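Glycerol dehydrogenase (PDB 1TA9) catalyses the NAD(+)-dependent oxidation of glycerol to dihydroxyacetone, probably with a catalytic zinc ion, and takes part in glycerol assimilation. Local coordinates at residues 221-227 with 278-283. Sequence-based numbering, arbitrary orientation.
Sequences APVRFLI and AILSNT
A chi1 of -168° swings the N282 carboxamide away from its own backbone N and toward 221-227; L226 has its CG likewise trans to N, and the two side chains run antiparallel, N282 OD1 lying 3.2 Å from L226 CB. The axes of the short segments 223-227 and 278-283 are inclined at 159° and pass within 9.5 Å, a helix-helix pairing in the all-helical part of an iron-containing alcohol dehydrogenase. The start of helix 223-245 is thereby set against the C-terminal end of helix 258-284. N282 bridges the two through both ends of its amide. ND2 donates to A221 O at 3.2 Å, nearly in line with the carbonyl, although A221 O lies 22° out of the amide plane. OD1 receives a 2.6 Å bond from a water that also donates to P222 O and weakly accepts from L226 N, so the amide holds the loop at A221 directly, and P222 and, weakly, L226 through one water. A leucine in its place would probably leave A221 O without this donor and the water without one of its acceptors. Apolar contacts flank the amide: CG2 of V223 lies 4.0 Å from CG2 of I279, while CD2 of L226 approaches CB of A278 at 4.1 Å. The I227 and I279 side chains lie roughly perpendicular, CG1 against CD1. F291 of helix 289-307 packs on both L226 and N282, bringing in a third helix. The side chain of A221 is about 4 Å from that of T178, a probable NAD(+)-binding residue, consistent with this loop lying close to the cofactor site. Where the backbones come closest, T283 OG1 touches CG1 of V223 and donates to I279 O at 2.9 Å, from the face of that carbonyl opposite to T283 N.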
loop_
_atom_site.group_PDB
_atom_site.type_symbol
_atom_site.label_atom_id
_atom_site.label_comp_id
_atom_site.label_asym_id
_atom_site.label_seq_id
_atom_site.Cartn_x
_atom_site.Cartn_y
_atom_site.Cartn_z
ATOM N N ALA B 221 20.275 -35.077 17.338
ATOM C CA ALA B 221 20.826 -34.384 18.498
ATOM C C ALA B 221 19.736 -33.617 19.245
ATOM O O ALA B 221 18.710 -33.259 18.666
ATOM C CB ALA B 221 21.919 -33.426 18.053
ATOM N N PRO B 222 19.942 -33.366 20.550
ATOM C CA PRO B 222 18.953 -32.628 21.346
ATOM C C PRO B 222 18.665 -31.281 20.688
ATOM O O PRO B 222 19.587 -30.579 20.281
ATOM C CB PRO B 222 19.646 -32.473 22.693
ATOM C CG PRO B 222 20.461 -33.732 22.784
ATOM C CD PRO B 222 21.056 -33.829 21.398
ATOM N N VAL B 223 17.392 -30.914 20.599
ATOM C CA VAL B 223 17.017 -29.660 19.953
ATOM C C VAL B 223 17.627 -28.406 20.596
ATOM O O VAL B 223 17.675 -27.344 19.971
ATOM C CB VAL B 223 15.473 -29.532 19.866
ATOM C CG1 VAL B 223 14.880 -29.354 21.251
ATOM C CG2 VAL B 223 15.094 -28.384 18.931
ATOM N N ARG B 224 18.109 -28.515 21.831
ATOM C CA ARG B 224 18.734 -27.358 22.469
ATOM C C ARG B 224 19.925 -26.908 21.606
ATOM O O ARG B 224 20.210 -25.717 21.498
ATOM C CB ARG B 224 19.217 -27.707 23.883
ATOM C CG ARG B 224 19.882 -26.542 24.601
ATOM C CD ARG B 224 20.576 -26.953 25.902
ATOM N NE ARG B 224 21.280 -25.814 26.495
ATOM C CZ ARG B 224 22.156 -25.896 27.491
ATOM N NH1 ARG B 224 22.455 -27.074 28.027
ATOM N NH2 ARG B 224 22.738 -24.796 27.949
ATOM N N PHE B 225 20.610 -27.863 20.983
ATOM C CA PHE B 225 21.759 -27.546 20.132
ATOM C C PHE B 225 21.368 -26.709 18.911
ATOM O O PHE B 225 22.035 -25.726 18.578
ATOM C CB PHE B 225 22.446 -28.834 19.664
ATOM C CG PHE B 225 23.262 -29.507 20.729
ATOM C CD1 PHE B 225 24.522 -29.018 21.070
ATOM C CD2 PHE B 225 22.767 -30.617 21.404
ATOM C CE1 PHE B 225 25.279 -29.628 22.072
ATOM C CE2 PHE B 225 23.515 -31.236 22.411
ATOM C CZ PHE B 225 24.772 -30.739 22.745
ATOM N N LEU B 226 20.295 -27.112 18.237
ATOM C CA LEU B 226 19.825 -26.385 17.058
ATOM C C LEU B 226 19.438 -24.965 17.450
ATOM O O LEU B 226 19.746 -24.009 16.739
ATOM C CB LEU B 226 18.610 -27.086 16.436
ATOM C CG LEU B 226 17.993 -26.384 15.214
ATOM C CD1 LEU B 226 18.946 -26.501 14.031
ATOM C CD2 LEU B 226 16.650 -27.010 14.863
ATOM N N ILE B 227 18.754 -24.839 18.584
ATOM C CA ILE B 227 18.315 -23.543 19.071
ATOM C C ILE B 227 19.510 -22.641 19.358
ATOM O O ILE B 227 19.463 -21.440 19.097
ATOM C CB ILE B 227 17.434 -23.703 20.328
ATOM C CG1 ILE B 227 16.118 -24.373 19.927
ATOM C CG2 ILE B 227 17.174 -22.343 20.970
ATOM C CD1 ILE B 227 15.232 -24.797 21.082
ATOM N N ALA B 278 11.731 -25.779 11.997
ATOM C CA ALA B 278 12.931 -26.613 12.119
ATOM C C ALA B 278 13.016 -27.114 13.562
ATOM O O ALA B 278 13.367 -28.267 13.819
ATOM C CB ALA B 278 14.176 -25.802 11.784
ATOM N N ILE B 279 12.711 -26.230 14.505
ATOM C CA ILE B 279 12.729 -26.600 15.916
ATOM C C ILE B 279 11.729 -27.732 16.179
ATOM O O ILE B 279 12.065 -28.740 16.809
ATOM C CB ILE B 279 12.383 -25.386 16.813
ATOM C CG1 ILE B 279 13.546 -24.388 16.796
ATOM C CG2 ILE B 279 12.091 -25.853 18.232
ATOM C CD1 ILE B 279 13.270 -23.093 17.563
ATOM N N LEU B 280 10.498 -27.563 15.706
ATOM C CA LEU B 280 9.481 -28.595 15.888
ATOM C C LEU B 280 9.931 -29.891 15.208
ATOM O O LEU B 280 9.784 -30.980 15.766
ATOM C CB LEU B 280 8.137 -28.125 15.312
ATOM C CG LEU B 280 7.483 -26.969 16.081
ATOM C CD1 LEU B 280 6.345 -26.370 15.273
ATOM C CD2 LEU B 280 6.971 -27.479 17.423
ATOM N N SER B 281 10.490 -29.770 14.007
ATOM C CA SER B 281 10.972 -30.933 13.266
ATOM C C SER B 281 12.053 -31.687 14.048
ATOM O O SER B 281 11.974 -32.909 14.218
ATOM C CB SER B 281 11.528 -30.502 11.899
ATOM O OG SER B 281 10.490 -30.045 11.043
ATOM N N ASN B 282 13.060 -30.952 14.520
ATOM C CA ASN B 282 14.169 -31.526 15.295
ATOM C C ASN B 282 13.596 -32.239 16.524
ATOM O O ASN B 282 13.966 -33.378 16.834
ATOM C CB ASN B 282 15.119 -30.391 15.721
ATOM C CG ASN B 282 16.451 -30.884 16.283
ATOM O OD1 ASN B 282 17.345 -30.074 16.547
ATOM N ND2 ASN B 282 16.593 -32.196 16.467
ATOM N N THR B 283 12.691 -31.565 17.226
ATOM C CA THR B 283 12.070 -32.139 18.416
ATOM C C THR B 283 11.359 -33.458 18.094
ATOM O O THR B 283 11.453 -34.425 18.853
ATOM C CB THR B 283 11.046 -31.156 19.040
ATOM O OG1 THR B 283 11.714 -29.947 19.422
ATOM C CG2 THR B 283 10.406 -31.762 20.276
HETATM O O HOH W 1 19.752 -30.033 17.631
#